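Local coordinates for coiled-coil quantitatively-enriched protein 1 (Schizosaccharomyces pombe, PDB 7CUJ) that links telomeres, as the full-length protein, to the meiotic centrosome component pcp1 and is required for telomere length regulation and chromosome segregation, this chain being one alpha/beta piece, at residues A60-I63 against L69-T72; A64-L69 against S102-L107; E109-L114 against K120-F125; I217-K222 against M308-L313; A290-N295 against S300-P305. All coordinates share one frame; numbering follows the deposited sequence.

Contact 1: A60-I63 against L69-T72; sequences AHNI and LYDT
Around the Tyr70 ring, Asn62 CB and Ile63 CG1 both approach obliquely, and Ile63 CG1 comes within 4.1 Å of Tyr70 CE2. The other flat group, the Asn62 amide, is turned 45° from the plane of this ring and meets its hydroxyl. Asn62 ND2 donates to Tyr70 OH at 3.2 Å; the N-H...O angle of 163° shows a nearly straight bond, and the acceptor lies in the amide plane. Asn62 CG stands beside the backbone N (chi1 -66°), which points the amide at the tyrosine hydroxyl, while OD1 takes a bond from Gln58 one turn earlier. With both ends engaged, the amide is fixed in rotation. Alongside, Leu69 CD1 lies 3.8 Å from Asn62 CB and 3.7 Å from Asn62 O, an apolar methyl closing over the helix backbone. A phenylalanine in place of Tyr70 would probably leave Asn62 ND2 without its acceptor and the amide held through OD1 alone. Met25 of helix 20-32 touches Tyr70 as well, as does an apolar side chain of another protein chain. The geometry is that of a chain reversal after a helix, in which the loop following helix 47-65 folds back on its last turn.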
# COMPACT_ATOMS: atom_id res chain seq x y z
N ALA A 60 12.96 4.87 9.80
CA ALA A 60 12.71 4.69 11.22
C ALA A 60 13.95 5.10 12.02
O ALA A 60 13.84 5.78 13.04
CB ALA A 60 12.28 3.27 11.50
N HIS A 61 15.12 4.70 11.51
CA HIS A 61 16.40 5.15 12.05
C HIS A 61 16.47 6.67 12.06
O HIS A 61 16.88 7.26 13.06
CB HIS A 61 17.58 4.56 11.26
CG HIS A 61 17.96 3.19 11.70
ND1 HIS A 61 18.23 2.88 13.02
CD2 HIS A 61 18.14 2.04 11.00
CE1 HIS A 61 18.55 1.61 13.12
NE2 HIS A 61 18.50 1.07 11.89
N ASN A 62 16.06 7.29 10.94
CA ASN A 62 16.19 8.73 10.76
C ASN A 62 15.33 9.47 11.78
O ASN A 62 15.79 10.42 12.41
CB ASN A 62 15.88 9.18 9.33
CG ASN A 62 16.87 8.66 8.31
OD1 ASN A 62 17.97 8.22 8.66
ND2 ASN A 62 16.50 8.71 7.04
N ILE A 63 14.07 9.03 11.93
CA ILE A 63 13.13 9.61 12.88
C ILE A 63 13.71 9.52 14.29
O ILE A 63 13.56 10.45 15.08
CB ILE A 63 11.74 8.94 12.76
CG1 ILE A 63 11.08 9.27 11.42
CG2 ILE A 63 10.84 9.31 13.93
CD1 ILE A 63 10.03 8.27 10.97
N LEU A 69 15.37 15.81 10.24
CA LEU A 69 15.91 15.26 9.01
C LEU A 69 14.85 15.32 7.90
O LEU A 69 15.18 15.10 6.73
CB LEU A 69 16.39 13.82 9.22
CG LEU A 69 17.65 13.62 10.07
CD1 LEU A 69 18.05 12.16 10.12
CD2 LEU A 69 18.82 14.46 9.56
N TYR A 70 13.59 15.62 8.26
CA TYR A 70 12.51 15.75 7.29
C TYR A 70 11.99 17.19 7.25
O TYR A 70 10.88 17.44 6.77
CB TYR A 70 11.41 14.70 7.53
CG TYR A 70 11.91 13.29 7.32
CD1 TYR A 70 12.08 12.78 6.05
CD2 TYR A 70 12.28 12.50 8.40
CE1 TYR A 70 12.58 11.50 5.84
CE2 TYR A 70 12.77 11.22 8.21
CZ TYR A 70 12.93 10.72 6.93
OH TYR A 70 13.42 9.46 6.74
N ASP A 71 12.81 18.12 7.73
CA ASP A 71 12.59 19.54 7.53
C ASP A 71 13.23 19.93 6.20
O ASP A 71 14.37 19.56 5.94
CB ASP A 71 13.18 20.36 8.68
CG ASP A 71 12.76 21.82 8.71
OD1 ASP A 71 12.00 22.24 7.82
OD2 ASP A 71 13.19 22.53 9.65
N THR A 72 12.49 20.66 5.37
CA THR A 72 12.99 21.07 4.06
C THR A 72 13.87 22.31 4.18
O THR A 72 14.76 22.52 3.37
CB THR A 72 11.84 21.38 3.08
OG1 THR A 72 10.89 22.19 3.76
CG2 THR A 72 11.18 20.14 2.53

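Contact 2: A64-L69 against S102-L107; sequences AKHPSL and SKFLFL
Lys103 NZ reaches the main-chain carbonyl of Ala64, although at 3.4 Å its hydrogen bond to Ala64 O is weak; firmer grips on the same ammonium come from Glu218 OE1, in a salt bridge, and from Tyr189 O. The contact belongs to the core of a parallel alpha/beta domain: helix 102-112, whose side chains touch strands 11-16 and 208-213, is set here against the C-terminal end of helix 47-65. The extended lysine chain beyond CG runs past the carbonyl, with Lys103 CE 3.8 Å from Ala64 O. Several acceptors around one buried ammonium would probably stabilise its charge.

The second half of the contact is aromatic. His66 is the first residue to leave helical geometry after helix 47-65, and its imidazole turns an edge toward the face of Phe104 in a T-shaped pair, with centroids 5.0 Å apart and planes at 74°. Trp138 meets the Phe104 ring too, at a shallower angle. As modelled, His66 ND1 is buried without a hydrogen-bonding partner, though the ring's flip is doubtful. It lies 3.7 Å from Phe104 CE1, while the neighbouring His66 CE1 sits 4.1 Å above the phenyl plane, displaced toward the rim.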
# COMPACT_ATOMS: atom_id res chain seq x y z
N ALA A 64 14.40 8.41 14.57
CA ALA A 64 14.97 8.14 15.88
C ALA A 64 16.22 8.99 16.11
O ALA A 64 16.57 9.27 17.25
CB ALA A 64 15.26 6.67 16.03
N LYS A 65 16.89 9.38 15.02
CA LYS A 65 18.04 10.27 15.13
C LYS A 65 17.54 11.68 15.43
O LYS A 65 17.82 12.22 16.50
CB LYS A 65 18.90 10.23 13.86
CG LYS A 65 19.74 8.98 13.69
CD LYS A 65 20.46 8.92 12.36
CE LYS A 65 20.44 7.53 11.76
NZ LYS A 65 21.09 7.49 10.43
N HIS A 66 16.79 12.26 14.48
CA HIS A 66 16.14 13.54 14.69
C HIS A 66 15.03 13.73 13.66
O HIS A 66 15.25 13.52 12.47
CB HIS A 66 17.16 14.69 14.60
CG HIS A 66 16.75 15.88 15.39
ND1 HIS A 66 17.34 16.21 16.59
CD2 HIS A 66 15.81 16.82 15.17
CE1 HIS A 66 16.80 17.31 17.06
NE2 HIS A 66 15.85 17.70 16.21
N PRO A 67 13.81 14.14 14.08
CA PRO A 67 12.71 14.37 13.14
C PRO A 67 12.99 15.45 12.10
O PRO A 67 12.41 15.44 11.02
CB PRO A 67 11.53 14.74 14.04
CG PRO A 67 12.15 15.19 15.35
CD PRO A 67 13.42 14.37 15.48
N SER A 68 13.91 16.37 12.42
CA SER A 68 14.20 17.51 11.56
C SER A 68 15.03 17.10 10.34
O SER A 68 15.33 17.94 9.50
CB SER A 68 14.83 18.65 12.33
OG SER A 68 16.15 18.32 12.71
N LEU A 69 15.37 15.81 10.24
CA LEU A 69 15.91 15.26 9.01
C LEU A 69 14.85 15.32 7.90
O LEU A 69 15.18 15.10 6.73
CB LEU A 69 16.39 13.82 9.22
CG LEU A 69 17.65 13.62 10.07
CD1 LEU A 69 18.05 12.16 10.12
CD2 LEU A 69 18.82 14.46 9.56
N SER A 102 14.99 14.11 22.79
CA SER A 102 15.40 13.75 24.14
C SER A 102 16.91 13.50 24.18
O SER A 102 17.51 13.54 25.24
CB SER A 102 14.67 12.52 24.60
OG SER A 102 13.43 12.86 25.19
N LYS A 103 17.49 13.21 23.01
CA LYS A 103 18.91 12.87 22.92
C LYS A 103 19.76 14.13 23.07
O LYS A 103 20.72 14.14 23.83
CB LYS A 103 19.19 12.11 21.62
CG LYS A 103 18.69 10.68 21.60
CD LYS A 103 19.04 9.93 20.34
CE LYS A 103 18.62 8.48 20.41
NZ LYS A 103 18.90 7.77 19.14
N PHE A 104 19.39 15.18 22.32
CA PHE A 104 20.04 16.47 22.41
C PHE A 104 19.94 17.01 23.84
O PHE A 104 20.94 17.45 24.41
CB PHE A 104 19.45 17.45 21.40
CG PHE A 104 20.11 17.45 20.04
CD1 PHE A 104 20.18 16.29 19.28
CD2 PHE A 104 20.64 18.62 19.51
CE1 PHE A 104 20.79 16.30 18.04
CE2 PHE A 104 21.24 18.63 18.26
CZ PHE A 104 21.31 17.47 17.53
N LEU A 105 18.73 16.95 24.41
CA LEU A 105 18.47 17.45 25.75
C LEU A 105 19.29 16.66 26.77
O LEU A 105 19.84 17.25 27.70
CB LEU A 105 16.97 17.37 26.06
CG LEU A 105 16.55 17.82 27.46
CD1 LEU A 105 16.93 19.27 27.72
CD2 LEU A 105 15.05 17.62 27.67
N PHE A 106 19.36 15.34 26.58
CA PHE A 106 20.14 14.48 27.46
C PHE A 106 21.59 14.96 27.49
O PHE A 106 22.16 15.13 28.57
CB PHE A 106 20.05 13.01 27.04
CG PHE A 106 21.01 12.11 27.77
CD1 PHE A 106 20.72 11.61 29.03
CD2 PHE A 106 22.24 11.78 27.20
CE1 PHE A 106 21.61 10.80 29.71
CE2 PHE A 106 23.14 10.97 27.88
CZ PHE A 106 22.82 10.48 29.13
N LEU A 107 22.17 15.16 26.30
CA LEU A 107 23.58 15.52 26.17
C LEU A 107 23.85 16.88 26.81
O LEU A 107 24.90 17.08 27.42
CB LEU A 107 23.97 15.49 24.69
CG LEU A 107 24.12 14.10 24.07
CD1 LEU A 107 24.26 14.19 22.56
CD2 LEU A 107 25.29 13.35 24.67

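Contact 3: E109-L114 against K120-F125; sequences ELFKNL and KTFFLF
Phe111 and Phe122 form the tight part of this contact, with Phe111 CE1 and CZ both 3.5 Å from Phe122 CD2. The two planes are nearly perpendicular, at 87°, and the centroids lie 5.4 Å apart, yet the approach is oblique. The side chains slide past each other in opposite directions, which brings the far end of the Phe111 ring against CD2 and CE2 of Phe122. Leu114 and Phe122 approach each other from opposite directions, and Leu114 CD2 lies in the plane of the ring, at its edge, 3.8 Å from Phe122 CE2. The leucine CG stands anti to the backbone N (chi1 -150°), which carries the methyl inward from the loop. This side of the contact is wholly apolar.

The loose, solvent side is marked by exposed Lys112 and partly exposed Asn113. Lys112 NZ is 3.8 Å from Glu109 OE2, a long salt bridge that can hold either group only lightly. Asn113 ND2 donates to Glu109 O at 3.1 Å, and Asn113 N bonds to the same oxygen from the other face of its carbonyl plane, giving that acceptor two donors.

Within the fold, the contact joins the end of helix 102-112 to strand 121-126, which lies inside the parallel sheet between strands 184-188 and 162-166. Ile162 touches both phenylalanines, and helix 275-294 also packs here, with Leu293 on Phe122 and Ala290 on Leu114.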
# COMPACT_ATOMS: atom_id res chain seq x y z
N GLU A 109 22.06 18.29 29.35
CA GLU A 109 21.86 18.22 30.79
C GLU A 109 22.95 17.38 31.44
O GLU A 109 23.21 17.54 32.63
CB GLU A 109 20.47 17.68 31.12
CG GLU A 109 19.33 18.59 30.70
CD GLU A 109 19.19 19.91 31.44
OE1 GLU A 109 19.71 20.02 32.57
OE2 GLU A 109 18.55 20.82 30.88
N LEU A 110 23.58 16.49 30.66
CA LEU A 110 24.66 15.66 31.17
C LEU A 110 25.85 16.54 31.55
O LEU A 110 26.34 16.46 32.67
CB LEU A 110 25.05 14.61 30.13
CG LEU A 110 26.14 13.62 30.57
CD1 LEU A 110 25.64 12.69 31.66
CD2 LEU A 110 26.66 12.82 29.38
N PHE A 111 26.29 17.38 30.60
CA PHE A 111 27.46 18.22 30.79
C PHE A 111 27.16 19.37 31.76
O PHE A 111 28.05 19.85 32.45
CB PHE A 111 28.00 18.71 29.44
CG PHE A 111 28.66 17.64 28.62
CD1 PHE A 111 29.92 17.15 28.95
CD2 PHE A 111 28.03 17.11 27.50
CE1 PHE A 111 30.52 16.15 28.20
CE2 PHE A 111 28.63 16.11 26.75
CZ PHE A 111 29.87 15.64 27.10
N LYS A 112 25.88 19.77 31.80
CA LYS A 112 25.39 20.81 32.70
C LYS A 112 25.62 20.38 34.15
O LYS A 112 25.94 21.21 35.00
CB LYS A 112 23.90 21.04 32.44
CG LYS A 112 23.37 22.44 32.76
CD LYS A 112 21.94 22.62 32.30
CE LYS A 112 21.59 24.06 32.01
NZ LYS A 112 20.34 24.16 31.20
N ASN A 113 25.45 19.08 34.41
CA ASN A 113 25.53 18.52 35.75
C ASN A 113 26.86 17.79 35.95
O ASN A 113 27.10 17.23 37.02
CB ASN A 113 24.36 17.59 36.06
CG ASN A 113 23.06 18.33 36.31
OD1 ASN A 113 22.95 19.09 37.27
ND2 ASN A 113 22.07 18.11 35.46
N LEU A 114 27.72 17.80 34.92
CA LEU A 114 29.03 17.17 35.02
C LEU A 114 30.07 18.21 35.42
O LEU A 114 31.02 17.88 36.13
CB LEU A 114 29.38 16.49 33.69
CG LEU A 114 30.28 15.26 33.78
CD1 LEU A 114 29.76 14.26 34.81
CD2 LEU A 114 30.40 14.59 32.42
N LYS A 120 37.35 13.37 31.79
CA LYS A 120 37.55 12.26 30.88
C LYS A 120 37.05 12.69 29.50
O LYS A 120 36.12 13.48 29.40
CB LYS A 120 36.81 11.01 31.37
CG LYS A 120 37.06 9.72 30.60
CD LYS A 120 36.07 8.63 30.95
CE LYS A 120 36.61 7.23 30.71
NZ LYS A 120 35.63 6.20 31.11
N THR A 121 37.68 12.17 28.44
CA THR A 121 37.38 12.56 27.08
C THR A 121 36.29 11.65 26.52
O THR A 121 36.48 10.43 26.45
CB THR A 121 38.64 12.57 26.21
OG1 THR A 121 39.16 11.24 26.16
CG2 THR A 121 39.71 13.51 26.72
N PHE A 122 35.16 12.24 26.11
CA PHE A 122 34.06 11.49 25.52
C PHE A 122 34.27 11.33 24.01
O PHE A 122 34.76 12.24 23.35
CB PHE A 122 32.71 12.16 25.76
CG PHE A 122 32.13 11.94 27.13
CD1 PHE A 122 31.72 10.67 27.54
CD2 PHE A 122 31.97 12.99 28.01
CE1 PHE A 122 31.18 10.47 28.80
CE2 PHE A 122 31.43 12.79 29.27
CZ PHE A 122 31.04 11.53 29.66
N PHE A 123 33.87 10.16 23.51
CA PHE A 123 33.68 9.90 22.09
C PHE A 123 32.20 9.64 21.83
O PHE A 123 31.63 8.72 22.41
CB PHE A 123 34.48 8.68 21.65
CG PHE A 123 35.84 8.97 21.06
CD1 PHE A 123 35.99 9.26 19.71
CD2 PHE A 123 36.98 8.95 21.86
CE1 PHE A 123 37.24 9.52 19.18
CE2 PHE A 123 38.23 9.22 21.32
CZ PHE A 123 38.35 9.50 19.98
N LEU A 124 31.59 10.45 20.96
CA LEU A 124 30.21 10.24 20.56
C LEU A 124 30.16 9.88 19.07
O LEU A 124 30.71 10.59 18.23
CB LEU A 124 29.38 11.49 20.87
CG LEU A 124 27.89 11.38 20.55
CD1 LEU A 124 27.05 12.00 21.65
CD2 LEU A 124 27.56 12.01 19.20
N PHE A 125 29.50 8.76 18.77
CA PHE A 125 29.30 8.32 17.40
C PHE A 125 27.87 8.64 16.97
O PHE A 125 26.92 8.42 17.72
CB PHE A 125 29.62 6.83 17.26
CG PHE A 125 31.09 6.52 17.21
CD1 PHE A 125 31.83 6.37 18.38
CD2 PHE A 125 31.75 6.39 16.00
CE1 PHE A 125 33.19 6.09 18.33
CE2 PHE A 125 33.10 6.11 15.95
CZ PHE A 125 33.82 5.96 17.11

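Contact 4: I217-K222 against M308-L313; sequences IEHAIK and MDLASL
His219 meets the loop 308-313 through one face and the NE2 end of its imidazole, combining a CH-pi contact with a hydrogen bond. The loop follows helix 275-294 and returns over helix 217-223, and an Asx turn at Asp309 shapes it. The bond to CB points toward the loop, and CG stands anti to the backbone N (chi1 -164°), a torsion that lays the ring beneath Leu310. His219 CG is 3.6 Å from Leu310 CD1, and the same methyl covers CD2. ND1 is hydrogen-bonded to the backbone N of Gly215, just before helix 217-223. CE1 of the ring passes Met308 CG at 3.8 Å. At the tip, His219 NE2 donates to Met308 O at 2.7 Å; the N-H...O angle of 146° shows some bend, and the oxygen is tilted out of the ring plane, though the donor lies in the carbonyl plane.

With NE2 donating and ND1 bonded to a backbone N-H, the pattern is consistent with a neutral imidazole whose rotation is fixed from both ends. Replacing His219 by an alanine would probably leave the Met308 carbonyl and the Gly215 N-H without their mates and take away the flat surface under Leu310. Val239 of helix 232-243 also touches Leu310, which is thus wedged between two helices.

In the Asx turn, Ala311 N donates to Asp309 OD1 at 3.1 Å from above the carboxylate plane. The CH-pi contact is centred: Leu310 CD1 stands 3.5 Å from the His219 imidazole centroid, only 7° off the ring normal.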
# COMPACT_ATOMS: atom_id res chain seq x y z
N ILE A 217 12.70 1.81 16.53
CA ILE A 217 13.38 0.69 15.89
C ILE A 217 14.65 0.35 16.66
O ILE A 217 15.11 -0.79 16.61
CB ILE A 217 13.67 0.96 14.40
CG1 ILE A 217 14.16 -0.31 13.70
CG2 ILE A 217 14.66 2.11 14.23
CD1 ILE A 217 14.07 -0.28 12.20
N GLU A 218 15.22 1.35 17.35
CA GLU A 218 16.43 1.18 18.13
C GLU A 218 16.15 0.21 19.27
O GLU A 218 16.94 -0.70 19.52
CB GLU A 218 16.90 2.53 18.69
CG GLU A 218 17.18 3.59 17.64
CD GLU A 218 17.92 4.81 18.18
OE1 GLU A 218 17.43 5.41 19.17
OE2 GLU A 218 18.98 5.14 17.63
N HIS A 219 15.01 0.40 19.94
CA HIS A 219 14.54 -0.48 21.00
C HIS A 219 14.35 -1.90 20.47
O HIS A 219 14.75 -2.86 21.12
CB HIS A 219 13.25 0.08 21.61
CG HIS A 219 12.89 -0.50 22.93
ND1 HIS A 219 11.90 0.05 23.73
CD2 HIS A 219 13.36 -1.58 23.59
CE1 HIS A 219 11.78 -0.67 24.83
NE2 HIS A 219 12.67 -1.67 24.77
N ALA A 220 13.76 -2.01 19.27
CA ALA A 220 13.46 -3.29 18.66
C ALA A 220 14.74 -4.03 18.28
O ALA A 220 14.87 -5.22 18.54
CB ALA A 220 12.55 -3.10 17.46
N ILE A 221 15.69 -3.30 17.68
CA ILE A 221 16.99 -3.87 17.33
C ILE A 221 17.67 -4.40 18.59
O ILE A 221 18.27 -5.47 18.57
CB ILE A 221 17.85 -2.85 16.55
CG1 ILE A 221 17.31 -2.65 15.13
CG2 ILE A 221 19.31 -3.26 16.55
CD1 ILE A 221 17.77 -1.37 14.46
N LYS A 222 17.55 -3.64 19.69
CA LYS A 222 18.14 -4.01 20.97
C LYS A 222 17.61 -5.37 21.43
O LYS A 222 18.40 -6.23 21.84
CB LYS A 222 17.98 -2.88 22.00
CG LYS A 222 17.62 -3.29 23.42
CD LYS A 222 18.75 -3.92 24.21
CE LYS A 222 18.25 -4.80 25.33
NZ LYS A 222 19.36 -5.48 26.04
N MET A 308 12.79 -2.23 28.53
CA MET A 308 11.82 -3.30 28.70
C MET A 308 11.85 -4.22 27.49
O MET A 308 12.09 -3.78 26.37
CB MET A 308 10.40 -2.78 28.95
CG MET A 308 9.80 -1.98 27.81
SD MET A 308 8.09 -1.49 28.16
CE MET A 308 8.34 -0.30 29.48
N ASP A 309 11.63 -5.52 27.73
CA ASP A 309 11.78 -6.55 26.71
C ASP A 309 10.53 -6.58 25.83
O ASP A 309 9.41 -6.57 26.35
CB ASP A 309 12.07 -7.91 27.33
CG ASP A 309 12.54 -8.97 26.34
OD1 ASP A 309 12.59 -8.67 25.13
OD2 ASP A 309 12.84 -10.09 26.79
N LEU A 310 10.73 -6.63 24.51
CA LEU A 310 9.63 -6.57 23.55
C LEU A 310 9.49 -7.89 22.80
O LEU A 310 8.82 -7.94 21.77
CB LEU A 310 9.88 -5.42 22.57
CG LEU A 310 10.01 -4.02 23.17
CD1 LEU A 310 10.43 -3.02 22.10
CD2 LEU A 310 8.72 -3.58 23.84
N ALA A 311 10.10 -8.96 23.33
CA ALA A 311 10.15 -10.25 22.66
C ALA A 311 8.75 -10.85 22.49
O ALA A 311 8.52 -11.61 21.56
CB ALA A 311 11.07 -11.19 23.40
N SER A 312 7.83 -10.49 23.40
CA SER A 312 6.46 -10.98 23.37
C SER A 312 5.70 -10.39 22.18
O SER A 312 4.69 -10.95 21.75
CB SER A 312 5.74 -10.71 24.67
OG SER A 312 5.60 -9.31 24.89
N LEU A 313 6.20 -9.27 21.65
CA LEU A 313 5.60 -8.61 20.50
C LEU A 313 6.23 -9.10 19.20
O LEU A 313 6.03 -8.49 18.16
CB LEU A 313 5.77 -7.09 20.63
CG LEU A 313 4.94 -6.37 21.70
CD1 LEU A 313 5.20 -4.87 21.64
CD2 LEU A 313 3.46 -6.66 21.53

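Contact 5: A290-N295 against S300-P305; sequences ATWLKN and SSWPLP
Aromatic packing dominates where Trp292 meets Trp302. The edge of the Trp302 indole points at a face of Trp292 in a T-shaped pair, with planes at 81° and six-membered centroids 5.0 Å apart. Trp302 CE3 does most of the touching: it stands 3.7 Å above the Trp292 plane, over its centre, and CZ3 beside it is 3.9 Å from Trp292 CE3. Both indoles have CG anti to the backbone N (chi1 179° in Trp292), and for Trp292 this swings the ring out from the helix to meet the returning chain.

A CH-pi contact accompanies the pair. Pro303 CD lies 4.3 Å from the centroid of the five-membered ring of Trp292, off-centre. The same CD packs on a face of the Trp302 ring, so one methylene serves both indoles.

Polar atoms come near without bonding across the contact. Ser301 O is 3.5 Å from Trp292 CD1, and the hydroxyl of Ser301 lies at the same end of the indole. The indole N-H is used nearby: NE1 is hydrogen-bonded to Asn298 O, in the linker between the segments. Leu12 of strand 11-16 touches both tryptophans.

The chemistry is thus that of a mainly apolar, aromatic contact at the periphery. Ring edges, ring faces and a proline methylene hold the loop after helix 275-294 against its end, while the N-H to Asn298 is likely to fix the rotation of the Trp292 plane.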
# COMPACT_ATOMS: atom_id res chain seq x y z
N ALA A 290 25.35 11.36 35.14
CA ALA A 290 26.46 12.25 35.46
C ALA A 290 27.03 11.87 36.82
O ALA A 290 28.21 11.57 36.94
CB ALA A 290 26.00 13.69 35.41
N THR A 291 26.15 11.86 37.83
CA THR A 291 26.48 11.45 39.19
C THR A 291 27.22 10.12 39.15
O THR A 291 28.23 9.95 39.84
CB THR A 291 25.21 11.36 40.05
OG1 THR A 291 24.54 12.61 39.98
CG2 THR A 291 25.49 11.01 41.49
N TRP A 292 26.74 9.20 38.31
CA TRP A 292 27.30 7.87 38.20
C TRP A 292 28.73 7.91 37.65
O TRP A 292 29.59 7.19 38.14
CB TRP A 292 26.40 6.98 37.34
CG TRP A 292 26.94 5.59 37.17
CD1 TRP A 292 26.92 4.59 38.10
CD2 TRP A 292 27.61 5.06 36.01
NE1 TRP A 292 27.52 3.47 37.60
CE2 TRP A 292 27.95 3.72 36.32
CE3 TRP A 292 27.94 5.57 34.75
CZ2 TRP A 292 28.61 2.90 35.41
CZ3 TRP A 292 28.59 4.76 33.86
CH2 TRP A 292 28.92 3.44 34.18
N LEU A 293 28.96 8.77 36.65
CA LEU A 293 30.26 8.89 36.00
C LEU A 293 31.28 9.51 36.95
O LEU A 293 32.46 9.17 36.91
CB LEU A 293 30.12 9.72 34.73
CG LEU A 293 29.52 9.01 33.52
CD1 LEU A 293 29.08 10.02 32.47
CD2 LEU A 293 30.50 8.02 32.92
N LYS A 294 30.81 10.43 37.81
CA LYS A 294 31.64 11.13 38.77
C LYS A 294 32.20 10.14 39.79
O LYS A 294 33.29 10.34 40.31
CB LYS A 294 30.82 12.20 39.51
CG LYS A 294 30.44 13.43 38.70
CD LYS A 294 29.50 14.33 39.46
CE LYS A 294 29.02 15.52 38.66
NZ LYS A 294 27.97 16.28 39.38
N ASN A 295 31.43 9.07 40.07
CA ASN A 295 31.74 8.12 41.12
C ASN A 295 32.35 6.85 40.53
O ASN A 295 32.02 5.74 40.95
CB ASN A 295 30.52 7.81 41.99
CG ASN A 295 29.80 9.04 42.52
OD1 ASN A 295 30.27 10.17 42.35
ND2 ASN A 295 28.66 8.84 43.15
N SER A 300 28.09 -1.91 39.32
CA SER A 300 27.17 -2.42 40.33
C SER A 300 26.19 -1.35 40.80
O SER A 300 25.18 -1.69 41.42
CB SER A 300 27.95 -2.97 41.50
OG SER A 300 28.70 -1.95 42.13
N SER A 301 26.47 -0.07 40.54
CA SER A 301 25.59 0.98 41.03
C SER A 301 25.01 1.79 39.88
O SER A 301 24.56 2.92 40.07
CB SER A 301 26.27 1.84 42.07
OG SER A 301 27.26 2.66 41.48
N TRP A 302 24.99 1.18 38.68
CA TRP A 302 24.31 1.71 37.51
C TRP A 302 22.85 2.01 37.86
O TRP A 302 22.12 1.11 38.28
CB TRP A 302 24.42 0.70 36.36
CG TRP A 302 23.64 1.04 35.14
CD1 TRP A 302 22.55 0.38 34.65
CD2 TRP A 302 23.89 2.13 34.23
NE1 TRP A 302 22.11 0.98 33.50
CE2 TRP A 302 22.91 2.05 33.21
CE3 TRP A 302 24.84 3.15 34.17
CZ2 TRP A 302 22.85 2.96 32.16
CZ3 TRP A 302 24.78 4.06 33.13
CH2 TRP A 302 23.80 3.96 32.14
N PRO A 303 22.39 3.27 37.74
CA PRO A 303 21.09 3.68 38.28
C PRO A 303 19.86 3.53 37.39
O PRO A 303 18.74 3.75 37.84
CB PRO A 303 21.35 5.16 38.58
CG PRO A 303 22.24 5.60 37.44
CD PRO A 303 23.10 4.40 37.11
N LEU A 304 20.06 3.14 36.12
CA LEU A 304 18.97 3.11 35.16
C LEU A 304 18.39 1.70 35.06
O LEU A 304 19.13 0.72 35.05
CB LEU A 304 19.46 3.59 33.79
CG LEU A 304 19.94 5.05 33.72
CD1 LEU A 304 20.14 5.47 32.27
CD2 LEU A 304 18.95 5.99 34.40
N PRO A 305 17.05 1.55 34.95
CA PRO A 305 16.45 0.25 34.64
C PRO A 305 16.81 -0.07 33.19
O PRO A 305 17.02 0.84 32.39
CB PRO A 305 14.94 0.49 34.78
CG PRO A 305 14.78 1.97 34.52
CD PRO A 305 16.03 2.61 35.09

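Contacts 1 and 2 are consecutive on helix 47-65 and its following loop, share Leu69, and have centres about 10 Å apart. Contact 4 touches both: His61 CE1 packs 3.4 Å from Ile221 CD1, and the Lys103 NZ to Glu218 OE1 salt bridge, at 2.8 Å, ties helix 102-112 to helix 217-223. Contacts 2 and 3 both use helix 102-112 and meet at Leu107 CD1 and Leu124 CD1, 3.7 Å apart. Contact 3 in turn meets contact 5, where Asn113 O lies 2.7 Å from Lys294 NZ. Contact 5 is nested in the loop closed by contact 4, and its centre is about 32 Å from that of contact 1, across the chain's centre.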